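Local atomic coordinates of clostripain-related protein (Bacteroides thetaiotaomicron, PDB entry 6N9J), a protein that is a secreted cysteine protease of the C11 (clostripain) family that probably cleaves peptide bonds in protein substrates. Residues 186-199 with 208-220. Residues are numbered along the deposited sequence; the frame is centred on the assembly and turned at random.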
loop_
_atom_site.group_PDB
_atom_site.type_symbol
_atom_site.label_atom_id
_atom_site.label_comp_id
_atom_site.label_asym_id
_atom_site.label_seq_id
_atom_site.Cartn_x
_atom_site.Cartn_y
_atom_site.Cartn_z
ATOM N N ILE A 186 -3.210 -0.832 8.425
ATOM C CA ILE A 186 -1.870 -1.382 8.593
ATOM C C ILE A 186 -1.334 -1.002 9.974
ATOM O O ILE A 186 -1.474 0.139 10.400
ATOM C CB ILE A 186 -0.910 -0.853 7.498
ATOM C CG1 ILE A 186 -1.135 -1.602 6.186
ATOM C CG2 ILE A 186 0.553 -0.960 7.948
ATOM C CD1 ILE A 186 -0.407 -2.936 6.117
ATOM N N PRO A 187 -0.726 -1.960 10.682
ATOM C CA PRO A 187 -0.186 -1.658 12.018
ATOM C C PRO A 187 0.843 -0.524 12.002
ATOM O O PRO A 187 1.645 -0.418 11.062
ATOM C CB PRO A 187 0.466 -2.980 12.433
ATOM C CG PRO A 187 -0.309 -4.033 11.654
ATOM C CD PRO A 187 -0.610 -3.389 10.331
ATOM N N GLY A 188 0.787 0.335 13.017
ATOM C CA GLY A 188 1.802 1.353 13.230
ATOM C C GLY A 188 3.214 0.956 12.823
ATOM O O GLY A 188 3.811 1.621 11.978
ATOM N N PRO A 189 3.746 -0.137 13.407
ATOM C CA PRO A 189 5.123 -0.577 13.142
ATOM C C PRO A 189 5.398 -0.932 11.687
ATOM O O PRO A 189 6.557 -1.030 11.311
ATOM C CB PRO A 189 5.272 -1.820 14.028
ATOM C CG PRO A 189 4.312 -1.594 15.141
ATOM C CD PRO A 189 3.134 -0.914 14.500
ATOM N N GLY A 190 4.351 -1.131 10.892
ATOM C CA GLY A 190 4.509 -1.445 9.483
ATOM C C GLY A 190 5.293 -2.719 9.208
ATOM O O GLY A 190 5.255 -3.672 9.985
ATOM N N ALA A 191 6.000 -2.741 8.087
ATOM C CA ALA A 191 6.746 -3.924 7.699
ATOM C C ALA A 191 7.870 -4.238 8.677
ATOM O O ALA A 191 8.436 -3.343 9.302
ATOM C CB ALA A 191 7.310 -3.761 6.284
ATOM N N PRO A 192 8.165 -5.534 8.831
ATOM C CA PRO A 192 9.394 -6.056 9.439
ATOM C C PRO A 192 10.536 -6.039 8.414
ATOM O O PRO A 192 10.830 -7.049 7.746
ATOM C CB PRO A 192 9.005 -7.480 9.823
ATOM C CG PRO A 192 7.989 -7.866 8.761
ATOM C CD PRO A 192 7.208 -6.607 8.499
ATOM N N TYR A 193 11.188 -4.886 8.291
ATOM C CA TYR A 193 12.108 -4.662 7.184
ATOM C C TYR A 193 13.374 -5.481 7.293
ATOM O O TYR A 193 14.193 -5.485 6.374
ATOM C CB TYR A 193 12.445 -3.180 7.069
ATOM C CG TYR A 193 11.320 -2.395 6.446
ATOM C CD1 TYR A 193 11.096 -2.456 5.075
ATOM C CD2 TYR A 193 10.478 -1.611 7.219
ATOM C CE1 TYR A 193 10.068 -1.759 4.490
ATOM C CE2 TYR A 193 9.437 -0.899 6.639
ATOM C CZ TYR A 193 9.235 -0.984 5.274
ATOM O OH TYR A 193 8.212 -0.302 4.665
ATOM N N GLU A 194 13.539 -6.184 8.407
ATOM C CA GLU A 194 14.674 -7.080 8.541
ATOM C C GLU A 194 14.496 -8.340 7.687
ATOM O O GLU A 194 15.476 -9.009 7.365
ATOM C CB GLU A 194 14.898 -7.455 10.009
ATOM C CG GLU A 194 13.896 -8.439 10.576
ATOM C CD GLU A 194 12.621 -7.798 11.116
ATOM O OE1 GLU A 194 12.351 -6.596 10.863
ATOM O OE2 GLU A 194 11.880 -8.522 11.813
ATOM N N VAL A 195 13.256 -8.671 7.315
ATOM C CA VAL A 195 13.029 -9.785 6.385
ATOM C C VAL A 195 12.357 -9.345 5.081
ATOM O O VAL A 195 12.459 -10.033 4.078
ATOM C CB VAL A 195 12.186 -10.920 7.014
ATOM C CG1 VAL A 195 13.059 -11.805 7.902
ATOM C CG2 VAL A 195 10.958 -10.365 7.771
ATOM N N VAL A 196 11.696 -8.196 5.079
ATOM C CA VAL A 196 11.125 -7.669 3.842
ATOM C C VAL A 196 12.213 -7.145 2.882
ATOM O O VAL A 196 12.095 -7.312 1.665
ATOM C CB VAL A 196 10.092 -6.556 4.130
ATOM C CG1 VAL A 196 9.810 -5.733 2.870
ATOM C CG2 VAL A 196 8.798 -7.167 4.665
ATOM N N VAL A 197 13.285 -6.552 3.413
ATOM C CA VAL A 197 14.339 -5.972 2.552
ATOM C C VAL A 197 14.995 -7.007 1.624
ATOM O O VAL A 197 15.117 -6.745 0.432
ATOM C CB VAL A 197 15.444 -5.236 3.379
ATOM C CG1 VAL A 197 16.806 -5.243 2.650
ATOM C CG2 VAL A 197 15.013 -3.812 3.670
ATOM N N PRO A 198 15.407 -8.179 2.148
ATOM C CA PRO A 198 15.911 -9.148 1.167
ATOM C C PRO A 198 14.838 -9.592 0.159
ATOM O O PRO A 198 15.166 -9.876 -0.994
ATOM C CB PRO A 198 16.368 -10.332 2.036
ATOM C CG PRO A 198 16.590 -9.751 3.400
ATOM C CD PRO A 198 15.546 -8.677 3.532
ATOM N N ALA A 199 13.573 -9.625 0.572
ATOM C CA ALA A 199 12.498 -10.019 -0.344
ATOM C C ALA A 199 12.269 -8.954 -1.424
ATOM O O ALA A 199 11.849 -9.274 -2.534
ATOM C CB ALA A 199 11.199 -10.295 0.432
ATOM N N VAL A 208 5.270 -11.619 -4.097
ATOM C CA VAL A 208 4.878 -12.730 -3.243
ATOM C C VAL A 208 5.844 -12.849 -2.067
ATOM O O VAL A 208 5.416 -13.014 -0.924
ATOM C CB VAL A 208 4.830 -14.065 -4.035
ATOM C CG1 VAL A 208 4.580 -15.238 -3.099
ATOM C CG2 VAL A 208 3.751 -14.006 -5.102
ATOM N N SER A 209 7.147 -12.766 -2.356
ATOM C CA SER A 209 8.171 -12.824 -1.311
ATOM C C SER A 209 7.968 -11.747 -0.254
ATOM O O SER A 209 8.112 -12.005 0.944
ATOM C CB SER A 209 9.580 -12.676 -1.899
ATOM O OG SER A 209 9.839 -13.683 -2.857
ATOM N N ILE A 210 7.669 -10.532 -0.709
ATOM C CA ILE A 210 7.464 -9.408 0.200
ATOM C C ILE A 210 6.262 -9.700 1.093
ATOM O O ILE A 210 6.331 -9.531 2.320
ATOM C CB ILE A 210 7.271 -8.079 -0.580
ATOM C CG1 ILE A 210 8.587 -7.662 -1.248
ATOM C CG2 ILE A 210 6.744 -6.952 0.357
ATOM C CD1 ILE A 210 8.438 -6.629 -2.383
ATOM N N ALA A 211 5.183 -10.189 0.477
ATOM C CA ALA A 211 3.930 -10.478 1.177
ATOM C C ALA A 211 4.101 -11.553 2.241
ATOM O O ALA A 211 3.682 -11.382 3.382
ATOM C CB ALA A 211 2.874 -10.900 0.191
ATOM N N GLU A 212 4.720 -12.664 1.851
ATOM C CA GLU A 212 4.929 -13.784 2.755
ATOM C C GLU A 212 5.753 -13.369 3.955
ATOM O O GLU A 212 5.453 -13.759 5.076
ATOM C CB GLU A 212 5.616 -14.952 2.026
ATOM C CG GLU A 212 4.693 -15.769 1.105
ATOM C CD GLU A 212 3.881 -16.839 1.838
ATOM O OE1 GLU A 212 4.130 -17.088 3.036
ATOM O OE2 GLU A 212 2.988 -17.450 1.200
ATOM N N ASN A 213 6.801 -12.579 3.718
ATOM C CA ASN A 213 7.695 -12.179 4.795
ATOM C C ASN A 213 7.037 -11.121 5.675
ATOM O O ASN A 213 7.168 -11.149 6.898
ATOM C CB ASN A 213 9.038 -11.674 4.237
ATOM C CG ASN A 213 9.966 -12.810 3.835
ATOM O OD1 ASN A 213 10.723 -13.325 4.652
ATOM N ND2 ASN A 213 9.899 -13.213 2.577
ATOM N N TYR A 214 6.323 -10.195 5.053
ATOM C CA TYR A 214 5.563 -9.224 5.822
ATOM C C TYR A 214 4.580 -9.976 6.738
ATOM O O TYR A 214 4.652 -9.854 7.959
ATOM C CB TYR A 214 4.816 -8.270 4.893
ATOM C CG TYR A 214 4.273 -7.036 5.567
ATOM C CD1 TYR A 214 4.558 -5.779 5.048
ATOM C CD2 TYR A 214 3.512 -7.115 6.740
ATOM C CE1 TYR A 214 4.078 -4.636 5.641
ATOM C CE2 TYR A 214 3.030 -5.968 7.364
ATOM C CZ TYR A 214 3.321 -4.734 6.793
ATOM O OH TYR A 214 2.888 -3.565 7.349
ATOM N N TYR A 215 3.669 -10.745 6.146
ATOM C CA TYR A 215 2.661 -11.461 6.918
ATOM C C TYR A 215 3.221 -12.342 8.037
ATOM O O TYR A 215 2.684 -12.368 9.141
ATOM C CB TYR A 215 1.816 -12.325 5.980
ATOM C CG TYR A 215 0.748 -13.100 6.715
ATOM C CD1 TYR A 215 -0.410 -12.467 7.152
ATOM C CD2 TYR A 215 0.901 -14.456 6.991
ATOM C CE1 TYR A 215 -1.388 -13.149 7.833
ATOM C CE2 TYR A 215 -0.085 -15.159 7.668
ATOM C CZ TYR A 215 -1.225 -14.489 8.091
ATOM O OH TYR A 215 -2.206 -15.155 8.784
ATOM N N SER A 216 4.294 -13.073 7.749
ATOM C CA SER A 216 4.756 -14.108 8.658
ATOM C C SER A 216 5.197 -13.590 10.030
ATOM O O SER A 216 5.034 -14.278 11.037
ATOM C CB SER A 216 5.899 -14.889 8.016
ATOM O OG SER A 216 6.245 -16.003 8.815
ATOM N N VAL A 217 5.762 -12.392 10.089
ATOM C CA VAL A 217 6.198 -11.889 11.384
ATOM C C VAL A 217 4.978 -11.544 12.251
ATOM O O VAL A 217 4.939 -11.864 13.441
ATOM C CB VAL A 217 7.129 -10.671 11.230
ATOM C CG1 VAL A 217 7.289 -9.937 12.551
ATOM C CG2 VAL A 217 8.492 -11.126 10.705
ATOM N N TYR A 218 3.973 -10.926 11.648
ATOM C CA TYR A 218 2.768 -10.558 12.386
ATOM C C TYR A 218 1.957 -11.785 12.769
ATOM O O TYR A 218 1.417 -11.854 13.881
ATOM C CB TYR A 218 1.915 -9.577 11.573
ATOM C CG TYR A 218 2.470 -8.178 11.632
ATOM C CD1 TYR A 218 2.139 -7.327 12.680
ATOM C CD2 TYR A 218 3.357 -7.720 10.661
ATOM C CE1 TYR A 218 2.665 -6.052 12.752
ATOM C CE2 TYR A 218 3.888 -6.446 10.723
ATOM C CZ TYR A 218 3.537 -5.613 11.769
ATOM O OH TYR A 218 4.070 -4.342 11.832
ATOM N N ALA A 219 1.884 -12.751 11.854
ATOM C CA ALA A 219 1.213 -14.025 12.115
ATOM C C ALA A 219 1.808 -14.758 13.317
ATOM O O ALA A 219 1.107 -15.482 14.018
ATOM C CB ALA A 219 1.275 -14.911 10.888
ATOM N N LYS A 220 3.099 -14.561 13.574
ATOM C CA LYS A 220 3.740 -15.311 14.645
ATOM C C LYS A 220 3.600 -14.680 16.036
ATOM O O LYS A 220 3.712 -15.382 17.044
ATOM C CB LYS A 220 5.213 -15.541 14.307
ATOM C CG LYS A 220 5.409 -16.792 13.469
ATOM C CD LYS A 220 6.767 -16.855 12.803
ATOM C CE LYS A 220 6.951 -18.197 12.095
ATOM N NZ LYS A 220 7.933 -18.109 10.982
#
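P192 and A191 lie over one face of the Y214 ring, both as CH-pi contacts: CD of P192 sits 4.2 Å from the ring centroid and only 13° off the normal, while CA of A191 is nearer the rim. CG of Y214 stands anti to the backbone N (chi1 -166°), beside its carbonyl carbon, carrying the phenol outward from the helix, across to the loop, where CD1 of I186 meets CZ at 4.2 Å. Y218 approaches the same loop, its CE1 lying 3.8 Å from CG of P187 and its CE2 packing against CD of P192.

Aliphatic contacts continue this interface. The P192 ring lies alongside V217, its CB 3.8 Å from CG2 of V217, and that methyl also touches CG2 of V195. V196 divides its methyls, CG1 meeting CG2 of I210 and CG2 resting on CB of Y214. Where the backbones close in, the small A199 sets its CB 3.7 Å from CB of S209.

Polar bonds here lie within helix 208-220 or run to D159 on strand 155-159. N213 turns its ND2 back to O of S209 at 2.7 Å, nearly straight, which fixes its amide beside V195 and A199. The hydroxyl of Y214 is hydrogen-bonded to OD1 of D159, and A191 N to OD2 of that carboxylate. A leucine in place of Y214 would probably leave OD1 of D159 without this partner and deprive A191 and P192 of their aromatic support.

The two helices run almost antiparallel (171°, axes 8.4 Å apart), forming a helical hairpin after strand 178-181. I210 packs against strand 155-159 of the central sheet, Y193 leans on helix 24-37, and I186 hydrogen-bonds through its backbone to the bound peptide inhibitor, putting the loop end of the contact beside it, probably where substrate binds.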